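Local atomic coordinates of enterochelin esterase (Salmonella enterica subsp. enterica serovar Typhimurium, PDB entry 3MGA), a protein that probably hydrolyses the ester bonds of the siderophore enterobactin in its iron-loaded form, allowing the captured iron to be released inside the cell. Residues W38-G43 with S48-V53; V55-V60 with W81-A86; D104-F109 with R125-Q130. All coordinates share one frame; numbering follows the deposited sequence.

Contact 1: residues W38-G43 with S48-V53; sequences WRDPQG and SPIRRV
Trp38 and Val53 form the closely packed end of this contact. CG1 of Val53 lies 3.7 Å above the plane of the Trp38 indole, offset toward its rim, and its other methyl, CG2, comes obliquely to Trp38 CZ3 at 3.8 Å. Val53 CG1 stands opposite its own backbone N (chi1 -175°), which carries it over the CD2-CE3 side of the indole. Ile50 meets the indole at its edge, CG1 near the ring plane and 4.4 Å from Trp38 CH2. Trp81 and Pro99 of neighbouring strands and Met72 of a loop also lie against these side chains. Trp38 lies near the end of strand 32-39 of one antiparallel sheet and Val53 near the start of strand 52-57 of the other, so the contact joins the two sheets of the N-terminal beta sandwich, consistent with its E-set family, where the chain crosses between them. Past the indole the chemistry turns polar. Asp40 begins a type I turn running to Gly43, and its OD1 accepts from Gln42 N at 2.8 Å in an Asx turn, 32° out of the carboxylate plane. The other oxygen, OD2, receives Ser48 OG; the modelled 2.4 Å between them is too short to be taken literally. OD2 also forms a salt bridge with Arg74. Ser48 OG in turn accepts from Ile50 N at 3.2 Å, an ST turn. The outer side is looser and solvent-exposed: the Gln42 side chain crosses the Pro49 ring at about a right angle, OE1 resting 3.0 Å from Pro49 CD.

Contact 2: residues V55-V60 with W81-A86; sequences VYITGV and WRWSTA
Trp83 takes Val55 on one face of its indole, and this apolar pairing bridges the two sheets of the N-terminal beta sandwich: strand 80-87 contributes the ring, strand 52-57 the aliphatic groups. No hydrogen bond crosses between the two segments. Along 81-86, Trp81 comes first and turns its ring toward Trp38, while Arg82 points away and lies along strand 32-39. Trp83 then swings inward, its CG opposite the backbone N (chi1 -179°), and presents the six-membered part of the indole. CB of Val55 stands 4.1 Å above that face, offset toward the rim, and Val55 CG1 touches Trp83 CE3 at 3.9 Å; the two side chains meet at a slant. The side chains of Ile57 and Trp83 run toward each other. The isoleucine is extended beyond CG1 (chi2 177°), so its terminal CD1 reaches CZ3 of the ring at 3.8 Å, coming in obliquely. The polar corner of the indole has its own partner, NE1 bonding to Gln70 OE1. Ser84 follows, its OG paired with Thr35 of the adjacent strand 32-39. Thr85 again faces the other sheet, but more loosely; its neighbour across the contact is Val60, in the turn after strand 52-57. That turn is held by Val60 N bonding to Ile57 O at 3.0 Å, and from it Val60 CG1 comes no nearer than 4.5 Å to Thr85 OG1.

Contact 3: residues D104-F109 with R125-Q130; sequences DVFAAF and RQLLPQ
Leu127 is gripped by two adjacent residues of an irregular loop, Val105 and Phe106, where the connection between strand 92-100 and helix 117-127 folds back on the segment 125-130 beside the N-terminal beta sandwich. The contact is purely apolar. Val105 and Leu127 reach toward each other tip to tip, with Val105 CG2 3.7 Å from Leu127 CD2. The second branch of the valine, CG1, sits opposite the backbone N (chi1 179°) and hangs over the centre of the Phe106 ring, 4.2 Å above its plane. The bond to CB of Phe106 does not aim at the opposite segment, yet the end of the ring comes nearer, putting Phe106 CE2 3.4 Å from Leu127 CD1, a tight meeting that is oblique to the ring. In Leu127, with chi2 at 173°, CD1 is turned to Phe106 and CD2 to Val105 CG2. Trp54 and Trp124 meet Phe106 edge-to-face, and Ile98 of strand 92-100 also touches Leu127. Residues 128-130 form a 3-10 segment, and Gln130 N bonds to Leu127 O at 2.7 Å.

How the contacts relate
All three contacts lie in the N-terminal region, and none is wholly buried; contacts 1 and 2 are between the sheets of the sandwich, contact 3 on its outside. Contacts 1 and 2 share strand 52-57, and Trp81 connects them directly, its backbone N probably hydrogen-bonded to Trp38 O while its ring packs on Val53 and Ile50. Their centres lie about 17 Å apart, contact 1 nearer the outer end, where a crossing loop brings in carboxylate, hydroxyl and amide groups, and contact 2 further along the sheets with aliphatic groups on an indole. Contact 3 is apolar too, packing a loop against the 125-130 segment, whose Leu128 touches Tyr56 of contact 2; contact 1 stays about 7 Å away at the nearest atoms.

Contact 1: residues W38-G43 with S48-V53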
loop_
_atom_site.group_PDB
_atom_site.type_symbol
_atom_site.label_atom_id
_atom_site.label_comp_id
_atom_site.label_asym_id
_atom_site.label_seq_id
_atom_site.Cartn_x
_atom_site.Cartn_y
_atom_site.Cartn_z
ATOM N N TRP A 38 -15.553 -20.268 -4.021
ATOM C CA TRP A 38 -16.605 -19.303 -4.307
ATOM C C TRP A 38 -17.857 -20.113 -4.589
ATOM O O TRP A 38 -17.830 -21.041 -5.396
ATOM C CB TRP A 38 -16.270 -18.390 -5.493
ATOM C CG TRP A 38 -17.373 -17.386 -5.788
ATOM C CD1 TRP A 38 -17.671 -16.257 -5.071
ATOM C CD2 TRP A 38 -18.309 -17.424 -6.879
ATOM N NE1 TRP A 38 -18.741 -15.598 -5.645
ATOM C CE2 TRP A 38 -19.147 -16.292 -6.754
ATOM C CE3 TRP A 38 -18.521 -18.308 -7.945
ATOM C CZ2 TRP A 38 -20.175 -16.019 -7.656
ATOM C CZ3 TRP A 38 -19.548 -18.038 -8.842
ATOM C CH2 TRP A 38 -20.361 -16.903 -8.690
ATOM N N ARG A 39 -18.936 -19.772 -3.891
ATOM C CA ARG A 39 -20.213 -20.451 -4.044
ATOM C C ARG A 39 -21.070 -19.667 -5.028
ATOM O O ARG A 39 -21.390 -18.502 -4.789
ATOM C CB ARG A 39 -20.931 -20.545 -2.697
ATOM C CG ARG A 39 -22.232 -21.337 -2.741
ATOM C CD ARG A 39 -22.865 -21.440 -1.364
ATOM N NE ARG A 39 -23.983 -22.379 -1.342
ATOM C CZ ARG A 39 -24.723 -22.652 -0.268
ATOM N NH1 ARG A 39 -24.483 -22.052 0.898
ATOM N NH2 ARG A 39 -25.712 -23.530 -0.358
ATOM N N ASP A 40 -21.436 -20.303 -6.135
ATOM C CA ASP A 40 -22.262 -19.656 -7.143
ATOM C C ASP A 40 -23.680 -19.551 -6.594
ATOM O O ASP A 40 -24.279 -20.564 -6.242
ATOM C CB ASP A 40 -22.233 -20.458 -8.450
ATOM C CG ASP A 40 -22.885 -19.722 -9.612
ATOM O OD1 ASP A 40 -23.811 -18.915 -9.385
ATOM O OD2 ASP A 40 -22.476 -19.966 -10.765
ATOM N N PRO A 41 -24.219 -18.322 -6.493
ATOM C CA PRO A 41 -25.573 -18.190 -5.966
ATOM C C PRO A 41 -26.667 -18.597 -6.954
ATOM O O PRO A 41 -27.810 -18.777 -6.539
ATOM C CB PRO A 41 -25.696 -16.692 -5.627
ATOM C CG PRO A 41 -24.425 -16.049 -6.026
ATOM C CD PRO A 41 -23.626 -17.016 -6.831
ATOM N N GLN A 42 -26.324 -18.744 -8.237
ATOM C CA GLN A 42 -27.312 -19.112 -9.268
ATOM C C GLN A 42 -27.337 -20.618 -9.595
ATOM O O GLN A 42 -27.854 -21.021 -10.637
ATOM C CB GLN A 42 -27.093 -18.286 -10.543
ATOM C CG GLN A 42 -27.103 -16.775 -10.298
ATOM C CD GLN A 42 -26.865 -15.964 -11.561
ATOM O OE1 GLN A 42 -27.549 -16.141 -12.566
ATOM N NE2 GLN A 42 -25.910 -15.044 -11.499
ATOM N N GLY A 43 -26.767 -21.436 -8.711
ATOM C CA GLY A 43 -26.781 -22.895 -8.870
ATOM C C GLY A 43 -25.659 -23.561 -9.652
ATOM O O GLY A 43 -24.523 -23.077 -9.686
ATOM N N SER A 48 -26.952 -21.764 -13.506
ATOM C CA SER A 48 -26.090 -20.579 -13.525
ATOM C C SER A 48 -25.490 -20.256 -14.899
ATOM O O SER A 48 -24.921 -21.130 -15.551
ATOM C CB SER A 48 -24.946 -20.740 -12.526
ATOM O OG SER A 48 -24.068 -19.628 -12.587
ATOM N N PRO A 49 -25.580 -18.982 -15.321
ATOM C CA PRO A 49 -25.034 -18.541 -16.595
ATOM C C PRO A 49 -23.583 -18.059 -16.475
ATOM O O PRO A 49 -23.048 -17.495 -17.431
ATOM C CB PRO A 49 -25.929 -17.357 -16.938
ATOM C CG PRO A 49 -26.166 -16.713 -15.602
ATOM C CD PRO A 49 -26.191 -17.853 -14.591
ATOM N N ILE A 50 -22.956 -18.275 -15.319
ATOM C CA ILE A 50 -21.579 -17.839 -15.096
ATOM C C ILE A 50 -20.553 -18.593 -15.946
ATOM O O ILE A 50 -20.483 -19.827 -15.924
ATOM C CB ILE A 50 -21.179 -17.950 -13.608
ATOM C CG1 ILE A 50 -22.041 -17.018 -12.749
ATOM C CG2 ILE A 50 -19.721 -17.595 -13.426
ATOM C CD1 ILE A 50 -21.937 -15.550 -13.130
ATOM N N ARG A 51 -19.755 -17.817 -16.680
ATOM C CA ARG A 51 -18.700 -18.329 -17.552
ATOM C C ARG A 51 -17.335 -18.280 -16.854
ATOM O O ARG A 51 -16.559 -19.234 -16.926
ATOM C CB ARG A 51 -18.628 -17.493 -18.837
ATOM C CG ARG A 51 -19.855 -17.554 -19.740
ATOM C CD ARG A 51 -20.034 -18.918 -20.377
ATOM N NE ARG A 51 -21.103 -18.921 -21.375
ATOM C CZ ARG A 51 -21.426 -19.970 -22.132
ATOM N NH1 ARG A 51 -20.766 -21.119 -22.014
ATOM N NH2 ARG A 51 -22.415 -19.871 -23.015
ATOM N N ARG A 52 -17.040 -17.162 -16.195
ATOM C CA ARG A 52 -15.750 -16.992 -15.498
ATOM C C ARG A 52 -15.891 -16.547 -14.047
ATOM O O ARG A 52 -16.901 -15.984 -13.639
ATOM C CB ARG A 52 -14.881 -15.948 -16.217
ATOM C CG ARG A 52 -14.494 -16.280 -17.657
ATOM C CD ARG A 52 -13.541 -17.468 -17.755
ATOM N NE ARG A 52 -13.068 -17.657 -19.128
ATOM C CZ ARG A 52 -13.695 -18.365 -20.067
ATOM N NH1 ARG A 52 -14.847 -18.978 -19.811
ATOM N NH2 ARG A 52 -13.164 -18.459 -21.280
ATOM N N VAL A 53 -14.841 -16.815 -13.283
ATOM C CA VAL A 53 -14.733 -16.413 -11.884
ATOM C C VAL A 53 -13.245 -16.154 -11.705
ATOM O O VAL A 53 -12.504 -17.025 -11.251
ATOM C CB VAL A 53 -15.198 -17.501 -10.907
ATOM C CG1 VAL A 53 -15.160 -16.961 -9.498
ATOM C CG2 VAL A 53 -16.606 -17.986 -11.258
#

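Contact 2: residues V55-V60 with W81-A86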
loop_
_atom_site.group_PDB
_atom_site.type_symbol
_atom_site.label_atom_id
_atom_site.label_comp_id
_atom_site.label_asym_id
_atom_site.label_seq_id
_atom_site.Cartn_x
_atom_site.Cartn_y
_atom_site.Cartn_z
ATOM N N VAL A 55 -9.736 -14.876 -10.286
ATOM C CA VAL A 55 -9.162 -14.731 -8.971
ATOM C C VAL A 55 -8.079 -13.696 -9.169
ATOM O O VAL A 55 -7.082 -13.956 -9.842
ATOM C CB VAL A 55 -8.606 -16.077 -8.465
ATOM C CG1 VAL A 55 -7.986 -15.935 -7.080
ATOM C CG2 VAL A 55 -9.732 -17.134 -8.456
ATOM N N TYR A 56 -8.303 -12.502 -8.630
ATOM C CA TYR A 56 -7.359 -11.402 -8.777
ATOM C C TYR A 56 -6.649 -11.181 -7.453
ATOM O O TYR A 56 -7.184 -10.544 -6.560
ATOM C CB TYR A 56 -8.098 -10.141 -9.222
ATOM C CG TYR A 56 -7.210 -9.004 -9.675
ATOM C CD1 TYR A 56 -6.815 -8.896 -11.010
ATOM C CD2 TYR A 56 -6.790 -8.016 -8.782
ATOM C CE1 TYR A 56 -6.009 -7.848 -11.445
ATOM C CE2 TYR A 56 -5.986 -6.962 -9.203
ATOM C CZ TYR A 56 -5.596 -6.880 -10.534
ATOM O OH TYR A 56 -4.803 -5.833 -10.955
ATOM N N ILE A 57 -5.449 -11.745 -7.339
ATOM C CA ILE A 57 -4.633 -11.644 -6.141
ATOM C C ILE A 57 -3.476 -10.699 -6.437
ATOM O O ILE A 57 -2.709 -10.926 -7.370
ATOM C CB ILE A 57 -4.072 -13.029 -5.736
ATOM C CG1 ILE A 57 -5.199 -14.066 -5.637
ATOM C CG2 ILE A 57 -3.327 -12.942 -4.417
ATOM C CD1 ILE A 57 -4.726 -15.474 -5.310
ATOM N N THR A 58 -3.357 -9.636 -5.647
ATOM C CA THR A 58 -2.297 -8.649 -5.845
ATOM C C THR A 58 -0.906 -9.297 -5.870
ATOM O O THR A 58 -0.535 -10.043 -4.965
ATOM C CB THR A 58 -2.333 -7.556 -4.749
ATOM O OG1 THR A 58 -3.617 -6.935 -4.749
ATOM C CG2 THR A 58 -1.263 -6.492 -4.990
ATOM N N GLY A 59 -0.150 -9.008 -6.925
ATOM C CA GLY A 59 1.203 -9.537 -7.083
ATOM C C GLY A 59 1.323 -11.039 -7.311
ATOM O O GLY A 59 2.419 -11.590 -7.212
ATOM N N VAL A 60 0.218 -11.716 -7.602
ATOM C CA VAL A 60 0.277 -13.151 -7.845
ATOM C C VAL A 60 -0.396 -13.527 -9.171
ATOM O O VAL A 60 0.209 -14.233 -9.980
ATOM C CB VAL A 60 -0.327 -13.960 -6.694
ATOM C CG1 VAL A 60 -0.256 -15.460 -7.010
ATOM C CG2 VAL A 60 0.403 -13.657 -5.411
ATOM N N TRP A 81 -17.112 -23.457 -7.019
ATOM C CA TRP A 81 -16.034 -23.072 -7.917
ATOM C C TRP A 81 -14.768 -23.164 -7.070
ATOM O O TRP A 81 -14.794 -22.910 -5.868
ATOM C CB TRP A 81 -16.218 -21.671 -8.485
ATOM C CG TRP A 81 -17.341 -21.545 -9.459
ATOM C CD1 TRP A 81 -18.669 -21.471 -9.168
ATOM C CD2 TRP A 81 -17.234 -21.412 -10.882
ATOM N NE1 TRP A 81 -19.401 -21.330 -10.322
ATOM C CE2 TRP A 81 -18.544 -21.288 -11.388
ATOM C CE3 TRP A 81 -16.162 -21.402 -11.779
ATOM C CZ2 TRP A 81 -18.812 -21.148 -12.752
ATOM C CZ3 TRP A 81 -16.425 -21.266 -13.130
ATOM C CH2 TRP A 81 -17.741 -21.141 -13.605
ATOM N N ARG A 82 -13.660 -23.514 -7.705
ATOM C CA ARG A 82 -12.419 -23.720 -6.999
ATOM C C ARG A 82 -11.229 -23.322 -7.843
ATOM O O ARG A 82 -11.282 -23.339 -9.070
ATOM C CB ARG A 82 -12.326 -25.218 -6.656
ATOM C CG ARG A 82 -11.035 -25.684 -5.989
ATOM C CD ARG A 82 -11.029 -27.202 -5.822
ATOM N NE ARG A 82 -11.112 -27.890 -7.111
ATOM C CZ ARG A 82 -11.199 -29.212 -7.262
ATOM N NH1 ARG A 82 -11.224 -30.018 -6.204
ATOM N NH2 ARG A 82 -11.273 -29.731 -8.485
ATOM N N TRP A 83 -10.150 -22.967 -7.161
ATOM C CA TRP A 83 -8.902 -22.603 -7.807
ATOM C C TRP A 83 -7.823 -22.603 -6.741
ATOM O O TRP A 83 -8.036 -22.124 -5.633
ATOM C CB TRP A 83 -8.995 -21.237 -8.487
ATOM C CG TRP A 83 -7.738 -20.846 -9.186
ATOM C CD1 TRP A 83 -7.376 -21.162 -10.464
ATOM C CD2 TRP A 83 -6.669 -20.065 -8.645
ATOM N NE1 TRP A 83 -6.144 -20.626 -10.752
ATOM C CE2 TRP A 83 -5.687 -19.948 -9.651
ATOM C CE3 TRP A 83 -6.445 -19.453 -7.404
ATOM C CZ2 TRP A 83 -4.494 -19.244 -9.456
ATOM C CZ3 TRP A 83 -5.259 -18.744 -7.212
ATOM C CH2 TRP A 83 -4.304 -18.644 -8.235
ATOM N N SER A 84 -6.664 -23.146 -7.082
ATOM C CA SER A 84 -5.564 -23.228 -6.140
ATOM C C SER A 84 -4.281 -22.707 -6.743
ATOM O O SER A 84 -4.164 -22.579 -7.963
ATOM C CB SER A 84 -5.371 -24.679 -5.693
ATOM O OG SER A 84 -6.522 -25.153 -5.019
ATOM N N THR A 85 -3.321 -22.416 -5.870
ATOM C CA THR A 85 -2.021 -21.913 -6.278
ATOM C C THR A 85 -1.010 -22.138 -5.164
ATOM O O THR A 85 -1.364 -22.624 -4.090
ATOM C CB THR A 85 -2.085 -20.400 -6.599
ATOM O OG1 THR A 85 -0.772 -19.912 -6.908
ATOM C CG2 THR A 85 -2.622 -19.623 -5.418
ATOM N N ALA A 86 0.247 -21.789 -5.435
ATOM C CA ALA A 86 1.319 -21.898 -4.455
ATOM C C ALA A 86 1.670 -20.501 -3.937
ATOM O O ALA A 86 1.708 -19.538 -4.703
ATOM C CB ALA A 86 2.536 -22.544 -5.069
#

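Contact 3: residues D104-F109 with R125-Q130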
loop_
_atom_site.group_PDB
_atom_site.type_symbol
_atom_site.label_atom_id
_atom_site.label_comp_id
_atom_site.label_asym_id
_atom_site.label_seq_id
_atom_site.Cartn_x
_atom_site.Cartn_y
_atom_site.Cartn_z
ATOM N N ASP A 104 -15.330 -12.616 -23.394
ATOM C CA ASP A 104 -14.736 -11.952 -24.559
ATOM C C ASP A 104 -13.810 -10.792 -24.180
ATOM O O ASP A 104 -13.716 -9.808 -24.916
ATOM C CB ASP A 104 -15.845 -11.448 -25.502
ATOM C CG ASP A 104 -16.764 -10.401 -24.852
ATOM O OD1 ASP A 104 -16.682 -10.188 -23.619
ATOM O OD2 ASP A 104 -17.579 -9.792 -25.587
ATOM N N VAL A 105 -13.121 -10.906 -23.046
ATOM C CA VAL A 105 -12.218 -9.846 -22.595
ATOM C C VAL A 105 -10.774 -10.193 -22.925
ATOM O O VAL A 105 -10.107 -9.465 -23.658
ATOM C CB VAL A 105 -12.344 -9.580 -21.078
ATOM C CG1 VAL A 105 -11.376 -8.490 -20.654
ATOM C CG2 VAL A 105 -13.763 -9.184 -20.722
ATOM N N PHE A 106 -10.293 -11.306 -22.383
ATOM C CA PHE A 106 -8.926 -11.737 -22.633
ATOM C C PHE A 106 -8.816 -12.638 -23.856
ATOM O O PHE A 106 -9.768 -13.325 -24.238
ATOM C CB PHE A 106 -8.355 -12.473 -21.424
ATOM C CG PHE A 106 -8.255 -11.627 -20.183
ATOM C CD1 PHE A 106 -7.256 -10.673 -20.062
ATOM C CD2 PHE A 106 -9.135 -11.814 -19.125
ATOM C CE1 PHE A 106 -7.147 -9.900 -18.916
ATOM C CE2 PHE A 106 -9.032 -11.052 -17.977
ATOM C CZ PHE A 106 -8.035 -10.090 -17.870
ATOM N N ALA A 107 -7.638 -12.621 -24.469
ATOM C CA ALA A 107 -7.363 -13.452 -25.626
ATOM C C ALA A 107 -6.784 -14.764 -25.119
ATOM O O ALA A 107 -6.580 -14.935 -23.915
ATOM C CB ALA A 107 -6.381 -12.760 -26.552
ATOM N N ALA A 108 -6.529 -15.692 -26.033
ATOM C CA ALA A 108 -5.966 -16.985 -25.667
ATOM C C ALA A 108 -4.487 -16.836 -25.334
ATOM O O ALA A 108 -3.825 -15.914 -25.811
ATOM C CB ALA A 108 -6.151 -17.987 -26.803
ATOM N N PHE A 109 -3.981 -17.737 -24.499
ATOM C CA PHE A 109 -2.575 -17.733 -24.117
ATOM C C PHE A 109 -2.052 -19.159 -24.127
ATOM O O PHE A 109 -2.642 -20.046 -23.508
ATOM C CB PHE A 109 -2.371 -17.129 -22.721
ATOM C CG PHE A 109 -2.871 -15.715 -22.586
ATOM C CD1 PHE A 109 -2.127 -14.652 -23.077
ATOM C CD2 PHE A 109 -4.073 -15.446 -21.943
ATOM C CE1 PHE A 109 -2.585 -13.347 -22.952
ATOM C CE2 PHE A 109 -4.532 -14.142 -21.811
ATOM C CZ PHE A 109 -3.787 -13.093 -22.315
ATOM N N ARG A 125 -9.124 -3.698 -16.634
ATOM C CA ARG A 125 -9.897 -2.467 -16.448
ATOM C C ARG A 125 -11.376 -2.681 -16.784
ATOM O O ARG A 125 -12.242 -1.955 -16.280
ATOM C CB ARG A 125 -9.338 -1.301 -17.280
ATOM C CG ARG A 125 -7.986 -0.766 -16.819
ATOM C CD ARG A 125 -7.614 0.507 -17.583
ATOM N NE ARG A 125 -6.326 1.065 -17.159
ATOM C CZ ARG A 125 -5.148 0.806 -17.734
ATOM N NH1 ARG A 125 -5.059 -0.008 -18.784
ATOM N NH2 ARG A 125 -4.047 1.373 -17.255
ATOM N N GLN A 126 -11.659 -3.661 -17.643
ATOM C CA GLN A 126 -13.043 -3.979 -18.024
ATOM C C GLN A 126 -13.735 -4.959 -17.068
ATOM O O GLN A 126 -14.961 -5.023 -17.033
ATOM C CB GLN A 126 -13.127 -4.484 -19.480
ATOM C CG GLN A 126 -13.200 -3.374 -20.557
ATOM C CD GLN A 126 -12.020 -2.409 -20.554
ATOM O OE1 GLN A 126 -10.982 -2.673 -19.953
ATOM N NE2 GLN A 126 -12.178 -1.284 -21.243
ATOM N N LEU A 127 -12.963 -5.700 -16.278
ATOM C CA LEU A 127 -13.545 -6.671 -15.340
ATOM C C LEU A 127 -13.579 -6.202 -13.875
ATOM O O LEU A 127 -14.606 -6.340 -13.215
ATOM C CB LEU A 127 -12.809 -8.008 -15.447
ATOM C CG LEU A 127 -12.934 -8.719 -16.795
ATOM C CD1 LEU A 127 -12.044 -9.945 -16.849
ATOM C CD2 LEU A 127 -14.386 -9.092 -17.063
ATOM N N LEU A 128 -12.474 -5.639 -13.383
ATOM C CA LEU A 128 -12.375 -5.175 -11.974
ATOM C C LEU A 128 -13.566 -4.378 -11.425
ATOM O O LEU A 128 -13.859 -4.473 -10.237
ATOM C CB LEU A 128 -11.067 -4.410 -11.727
ATOM C CG LEU A 128 -9.788 -5.263 -11.721
ATOM C CD1 LEU A 128 -8.554 -4.390 -11.578
ATOM C CD2 LEU A 128 -9.826 -6.302 -10.608
ATOM N N PRO A 129 -14.249 -3.577 -12.264
ATOM C CA PRO A 129 -15.409 -2.905 -11.672
ATOM C C PRO A 129 -16.467 -3.903 -11.164
ATOM O O PRO A 129 -17.272 -3.554 -10.295
ATOM C CB PRO A 129 -15.959 -2.063 -12.830
ATOM C CG PRO A 129 -14.769 -1.780 -13.680
ATOM C CD PRO A 129 -13.893 -3.014 -13.579
ATOM N N GLN A 130 -16.455 -5.122 -11.709
ATOM C CA GLN A 130 -17.390 -6.178 -11.319
ATOM C C GLN A 130 -16.834 -7.044 -10.177
ATOM O O GLN A 130 -17.520 -7.948 -9.686
ATOM C CB GLN A 130 -17.697 -7.079 -12.524
ATOM C CG GLN A 130 -18.347 -6.365 -13.718
ATOM C CD GLN A 130 -18.627 -7.300 -14.902
ATOM O OE1 GLN A 130 -18.072 -8.396 -14.998
ATOM N NE2 GLN A 130 -19.482 -6.854 -15.813
#